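Local coordinates for protein Bse634I restriction endonuclease (Geobacillus stearothermophilus, PDB 1KNV) that cuts double-stranded DNA at a specific recognition sequence, as a type II restriction endonuclease, and probably needs divalent metal ions to do so, at residues Gln86-Arg91 and Ile172-Thr177; Lys153-Ser158 and Gly184-Asp189. One frame throughout, in Å; residues are numbered along the deposited sequence. Where two conformers were deposited one is given.

Contact 1. Residues Gln86-Arg91 and Ile172-Thr177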
loop_
_atom_site.group_PDB
_atom_site.type_symbol
_atom_site.label_atom_id
_atom_site.label_comp_id
_atom_site.label_asym_id
_atom_site.label_seq_id
_atom_site.Cartn_x
_atom_site.Cartn_y
_atom_site.Cartn_z
ATOM N N GLN B 86 21.092 -13.903 -32.664
ATOM C CA GLN B 86 20.564 -12.666 -33.197
ATOM C C GLN B 86 20.720 -11.579 -32.144
ATOM O O GLN B 86 21.222 -10.496 -32.435
ATOM C CB GLN B 86 19.091 -12.840 -33.593
ATOM C CG GLN B 86 18.518 -11.685 -34.421
ATOM C CD GLN B 86 19.132 -11.552 -35.823
ATOM O OE1 GLN B 86 18.915 -10.552 -36.502
ATOM N NE2 GLN B 86 19.890 -12.558 -36.255
ATOM N N SER B 87 20.310 -11.873 -30.913
ATOM C CA SER B 87 20.411 -10.899 -29.818
ATOM C C SER B 87 21.837 -10.435 -29.599
ATOM O O SER B 87 22.080 -9.251 -29.357
ATOM C CB SER B 87 19.877 -11.493 -28.514
ATOM O OG SER B 87 18.501 -11.783 -28.632
ATOM N N TRP B 88 22.777 -11.372 -29.672
ATOM C CA TRP B 88 24.187 -11.053 -29.481
ATOM C C TRP B 88 24.652 -10.076 -30.563
ATOM O O TRP B 88 25.336 -9.101 -30.259
ATOM C CB TRP B 88 25.032 -12.336 -29.501
ATOM C CG TRP B 88 26.520 -12.109 -29.486
ATOM C CD1 TRP B 88 27.275 -11.519 -30.465
ATOM C CD2 TRP B 88 27.433 -12.491 -28.457
ATOM N NE1 TRP B 88 28.600 -11.511 -30.108
ATOM C CE2 TRP B 88 28.726 -12.099 -28.882
ATOM C CE3 TRP B 88 27.286 -13.123 -27.218
ATOM C CZ2 TRP B 88 29.866 -12.327 -28.106
ATOM C CZ3 TRP B 88 28.423 -13.348 -26.449
ATOM C CH2 TRP B 88 29.695 -12.949 -26.897
ATOM N N ASN B 89 24.275 -10.324 -31.818
ATOM C CA ASN B 89 24.676 -9.430 -32.902
ATOM C C ASN B 89 23.900 -8.107 -32.880
ATOM O O ASN B 89 24.383 -7.087 -33.377
ATOM C CB ASN B 89 24.499 -10.115 -34.263
ATOM C CG ASN B 89 25.516 -11.225 -34.501
ATOM O OD1 ASN B 89 26.645 -11.165 -34.015
ATOM N ND2 ASN B 89 25.123 -12.235 -35.273
ATOM N N TYR B 90 22.701 -8.124 -32.300
ATOM C CA TYR B 90 21.871 -6.925 -32.199
ATOM C C TYR B 90 22.521 -5.840 -31.349
ATOM O O TYR B 90 22.584 -4.682 -31.761
ATOM C CB TYR B 90 20.498 -7.259 -31.602
ATOM C CG TYR B 90 19.649 -6.040 -31.264
ATOM C CD1 TYR B 90 18.757 -5.497 -32.185
ATOM C CD2 TYR B 90 19.753 -5.426 -30.022
ATOM C CE1 TYR B 90 17.991 -4.368 -31.870
ATOM C CE2 TYR B 90 18.998 -4.302 -29.703
ATOM C CZ TYR B 90 18.121 -3.780 -30.628
ATOM O OH TYR B 90 17.396 -2.661 -30.291
ATOM N N ARG B 91 22.994 -6.196 -30.158
ATOM C CA ARG B 91 23.599 -5.176 -29.315
ATOM C C ARG B 91 24.898 -4.688 -29.923
ATOM O O ARG B 91 25.345 -3.571 -29.642
ATOM C CB ARG B 91 23.835 -5.681 -27.888
ATOM C CG ARG B 91 24.814 -6.808 -27.746
ATOM C CD ARG B 91 25.278 -6.933 -26.290
ATOM N NE ARG B 91 26.118 -5.809 -25.856
ATOM C CZ ARG B 91 27.380 -5.614 -26.238
ATOM N NH1 ARG B 91 27.971 -6.459 -27.072
ATOM N NH2 ARG B 91 28.062 -4.577 -25.774
ATOM N N ILE B 172 28.583 -20.555 -30.040
ATOM C CA ILE B 172 27.246 -20.995 -29.662
ATOM C C ILE B 172 27.228 -21.214 -28.147
ATOM O O ILE B 172 26.310 -20.783 -27.457
ATOM C CB ILE B 172 26.860 -22.311 -30.347
ATOM C CG1 ILE B 172 26.575 -22.063 -31.820
ATOM C CG2 ILE B 172 25.627 -22.904 -29.687
ATOM C CD1 ILE B 172 26.152 -23.306 -32.564
ATOM N N ASP B 173 28.255 -21.883 -27.636
ATOM C CA ASP B 173 28.362 -22.145 -26.206
ATOM C C ASP B 173 28.423 -20.819 -25.430
ATOM O O ASP B 173 27.803 -20.669 -24.377
ATOM C CB ASP B 173 29.617 -22.992 -25.926
ATOM C CG ASP B 173 29.864 -23.209 -24.435
ATOM O OD1 ASP B 173 29.028 -23.868 -23.781
ATOM O OD2 ASP B 173 30.893 -22.716 -23.911
ATOM N N VAL B 174 29.165 -19.854 -25.955
ATOM C CA VAL B 174 29.285 -18.561 -25.296
ATOM C C VAL B 174 27.942 -17.830 -25.250
ATOM O O VAL B 174 27.611 -17.176 -24.257
ATOM C CB VAL B 174 30.325 -17.679 -26.014
ATOM C CG1 VAL B 174 30.214 -16.240 -25.553
ATOM C CG2 VAL B 174 31.711 -18.193 -25.716
ATOM N N ALA B 175 27.169 -17.944 -26.325
ATOM C CA ALA B 175 25.871 -17.284 -26.400
ATOM C C ALA B 175 24.846 -17.925 -25.465
ATOM O O ALA B 175 23.929 -17.260 -24.986
ATOM C CB ALA B 175 25.356 -17.312 -27.838
ATOM N N LEU B 176 25.013 -19.215 -25.192
ATOM C CA LEU B 176 24.076 -19.936 -24.341
ATOM C C LEU B 176 24.452 -20.019 -22.863
ATOM O O LEU B 176 23.683 -20.557 -22.063
ATOM C CB LEU B 176 23.863 -21.354 -24.891
ATOM C CG LEU B 176 23.220 -21.481 -26.281
ATOM C CD1 LEU B 176 23.147 -22.949 -26.683
ATOM C CD2 LEU B 176 21.819 -20.859 -26.265
ATOM N N THR B 177 25.619 -19.496 -22.495
ATOM C CA THR B 177 26.065 -19.532 -21.099
ATOM C C THR B 177 26.467 -18.148 -20.642
ATOM O O THR B 177 27.224 -18.000 -19.692
ATOM C CB THR B 177 27.286 -20.456 -20.904
ATOM O OG1 THR B 177 28.383 -19.980 -21.700
ATOM C CG2 THR B 177 26.947 -21.888 -21.301
#

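Contact 2. Residues Lys153-Ser158 and Gly184-Asp189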
loop_
_atom_site.group_PDB
_atom_site.type_symbol
_atom_site.label_atom_id
_atom_site.label_comp_id
_atom_site.label_asym_id
_atom_site.label_seq_id
_atom_site.Cartn_x
_atom_site.Cartn_y
_atom_site.Cartn_z
ATOM N N LYS B 153 26.482 -1.010 -17.448
ATOM C CA LYS B 153 27.750 -0.863 -18.144
ATOM C C LYS B 153 28.905 -1.718 -17.645
ATOM O O LYS B 153 29.622 -2.313 -18.443
ATOM C CB LYS B 153 28.186 0.604 -18.148
ATOM C CG LYS B 153 29.407 0.847 -19.023
ATOM C CD LYS B 153 29.751 2.319 -19.145
ATOM C CE LYS B 153 31.002 2.495 -19.998
ATOM N NZ LYS B 153 31.426 3.921 -20.131
ATOM N N ASP B 154 29.085 -1.792 -16.333
ATOM C CA ASP B 154 30.190 -2.552 -15.778
ATOM C C ASP B 154 30.148 -4.057 -16.032
ATOM O O ASP B 154 31.074 -4.770 -15.655
ATOM C CB ASP B 154 30.314 -2.275 -14.275
ATOM C CG ASP B 154 29.257 -2.984 -13.455
ATOM O OD1 ASP B 154 28.401 -3.678 -14.038
ATOM O OD2 ASP B 154 29.281 -2.852 -12.216
ATOM N N LEU B 155 29.088 -4.549 -16.666
ATOM C CA LEU B 155 28.977 -5.981 -16.955
ATOM C C LEU B 155 29.513 -6.324 -18.344
ATOM O O LEU B 155 29.671 -7.500 -18.686
ATOM C CB LEU B 155 27.512 -6.430 -16.889
ATOM C CG LEU B 155 26.800 -6.377 -15.545
ATOM C CD1 LEU B 155 25.377 -6.874 -15.716
ATOM C CD2 LEU B 155 27.533 -7.236 -14.549
ATOM N N ILE B 156 29.788 -5.290 -19.135
ATOM C CA ILE B 156 30.251 -5.452 -20.506
ATOM C C ILE B 156 31.734 -5.765 -20.698
ATOM O O ILE B 156 32.601 -5.009 -20.268
ATOM C CB ILE B 156 29.898 -4.196 -21.324
ATOM C CG1 ILE B 156 28.419 -3.844 -21.108
ATOM C CG2 ILE B 156 30.205 -4.422 -22.808
ATOM C CD1 ILE B 156 27.453 -4.920 -21.505
ATOM N N LYS B 157 32.007 -6.897 -21.346
ATOM C CA LYS B 157 33.369 -7.321 -21.642
ATOM C C LYS B 157 33.593 -7.083 -23.134
ATOM O O LYS B 157 32.668 -7.244 -23.938
ATOM C CB LYS B 157 33.550 -8.805 -21.316
ATOM C CG LYS B 157 33.234 -9.143 -19.868
ATOM C CD LYS B 157 33.858 -10.459 -19.414
ATOM C CE LYS B 157 33.318 -11.653 -20.179
ATOM N NZ LYS B 157 33.951 -12.940 -19.732
ATOM N N SER B 158 34.811 -6.694 -23.504
ATOM C CA SER B 158 35.140 -6.427 -24.903
ATOM C C SER B 158 34.814 -7.592 -25.844
ATOM O O SER B 158 34.478 -7.371 -27.010
ATOM C CB SER B 158 36.625 -6.068 -25.042
ATOM O OG SER B 158 37.453 -7.215 -24.905
ATOM N N GLY B 184 25.421 -13.097 -9.876
ATOM C CA GLY B 184 25.678 -12.369 -8.645
ATOM C C GLY B 184 26.178 -10.958 -8.827
ATOM O O GLY B 184 26.532 -10.303 -7.859
ATOM N N LYS B 185 26.177 -10.471 -10.057
ATOM C CA LYS B 185 26.679 -9.131 -10.353
ATOM C C LYS B 185 25.651 -8.065 -10.719
ATOM O O LYS B 185 25.985 -6.886 -10.790
ATOM C CB LYS B 185 27.655 -9.200 -11.531
ATOM C CG LYS B 185 28.909 -10.045 -11.353
ATOM C CD LYS B 185 29.613 -10.171 -12.707
ATOM C CE LYS B 185 31.053 -10.625 -12.569
ATOM N NZ LYS B 185 31.165 -11.884 -11.787
ATOM N N CYS B 186 24.408 -8.473 -10.943
ATOM C CA CYS B 186 23.378 -7.527 -11.343
ATOM C C CYS B 186 22.633 -6.802 -10.244
ATOM O O CYS B 186 22.103 -7.419 -9.330
ATOM C CB CYS B 186 22.363 -8.228 -12.233
ATOM S SG CYS B 186 23.099 -8.876 -13.705
ATOM N N LYS B 187 22.590 -5.478 -10.358
ATOM C CA LYS B 187 21.867 -4.657 -9.404
ATOM C C LYS B 187 20.425 -4.950 -9.795
ATOM O O LYS B 187 20.111 -5.069 -10.979
ATOM C CB LYS B 187 22.180 -3.174 -9.618
ATOM C CG LYS B 187 23.566 -2.736 -9.152
ATOM C CD LYS B 187 23.852 -1.292 -9.556
ATOM C CE LYS B 187 22.701 -0.356 -9.156
ATOM N NZ LYS B 187 23.009 1.098 -9.381
ATOM N N TRP B 188 19.555 -5.077 -8.806
ATOM C CA TRP B 188 18.161 -5.397 -9.067
ATOM C C TRP B 188 17.490 -4.513 -10.111
ATOM O O TRP B 188 16.719 -5.012 -10.928
ATOM C CB TRP B 188 17.359 -5.342 -7.768
ATOM C CG TRP B 188 17.040 -3.968 -7.334
ATOM C CD1 TRP B 188 17.862 -3.098 -6.683
ATOM C CD2 TRP B 188 15.802 -3.276 -7.543
ATOM N NE1 TRP B 188 17.208 -1.899 -6.473
ATOM C CE2 TRP B 188 15.943 -1.987 -6.995
ATOM C CE3 TRP B 188 14.587 -3.623 -8.149
ATOM C CZ2 TRP B 188 14.914 -1.050 -7.026
ATOM C CZ3 TRP B 188 13.571 -2.693 -8.178
ATOM C CH2 TRP B 188 13.739 -1.426 -7.624
ATOM N N ASP B 189 17.770 -3.208 -10.086
ATOM C CA ASP B 189 17.139 -2.307 -11.048
ATOM C C ASP B 189 17.874 -2.234 -12.384
ATOM O O ASP B 189 17.627 -1.340 -13.196
ATOM C CB ASP B 189 16.982 -0.909 -10.454
ATOM C CG ASP B 189 18.297 -0.292 -10.044
ATOM O OD1 ASP B 189 18.312 0.942 -9.880
ATOM O OD2 ASP B 189 19.302 -1.018 -9.879
#

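Contact 1. Residues Gln86-Arg91 and Ile172-Thr177
W88 and V174 each send the group that touches out opposite the backbone N: CG of the tryptophan at chi1 173° and CG1 of the valine at chi1 166°. The benzo end of the indole is thereby carried across to the second helix, where CZ3 of W88 lies 3.5 Å from CG1 of V174. CH2 of W88 is almost as close to the same methyl, at 3.6 Å, so CG1 sits against the outer bond of the six-membered ring while CG2 of V174 is turned elsewhere. The two side chains cross at a slant. Behind them the backbones are close, with CA of W88 and CA of A175 7.2 Å apart. The pair joins the C-terminal part of the long helix 68-93 to the short helix 169-176, inside the Cfr10I/Bse634I family fold of the PD-(D/E)XK nuclease clan. A175 has its own seat one turn back on the long helix, its side chain resting on A84 and I85. The pyrrole edge of W88 is tied down separately, since NE1 donates to the carbonyl O of L162 and so restrains the rotation of the indole. In 172-177, OG1 of T177 donates back to O of D173 at 2.8 Å, tilted about 34° from the carbonyl plane.

Contact 2. Residues Lys153-Ser158 and Gly184-Asp189
L155 and K185 mark the closest approach of the two backbones, with their CA atoms 7.7 Å apart. L155 is the last residue of a short 3-10 turn, closed by I156 N donating to K153 O at 3.1 Å, and at I156 and K157 the chain opens out. In 184-189 the backbone swings through a left-handed conformation at G184, phi 74°, and has become extended at C186; backbone hydrogen bonds between G184 and K114, and between C186 and both I115 and D117, hold this loop beside another. The leucine fork does the touching. With CG set opposite the carbonyl carbon, chi1 -66°, L155 points its two methyls at successive residues: CD2 meets CB of K185 at 3.6 Å and CD of the same lysine at 4.0 Å, lying across the aliphatic chain. The other methyl, CD1, faces SG of C186; C186 has two conformers, so that sulfur contact is doubtful in detail. The lysine begins toward the leucine, but its outer end bends at chi4 and leads away, leaving an apolar contact with the charged group apart from it. On its own side L155 also rests on L100 of strand 99-103. The two loops lie at either end of the connection that carries the chain from strand 147-151 through helix 169-176 to strand 191-198, its antiparallel neighbour in the mixed sheet of the PD-(D/E)XK nuclease core.

Along the chain the segments alternate: 86-91 comes first, then 153-158, 172-177 and 184-189. The centres of contacts 1 and 2 are about 16 Å apart, and they touch where NH2 of R91 packs at 3.7 Å against CG2 of I156. Both use the excursion between strands 147-151 and 191-198: contact 1 sets its helix 169-176 against the end of helix 68-93, and contact 2 brings together the loops before and after that helix. Residues D146 and L197, which bind calcium in a structure of this protein, lie beside or on these strands, yet both contacts are away from that site and are packing within the family fold.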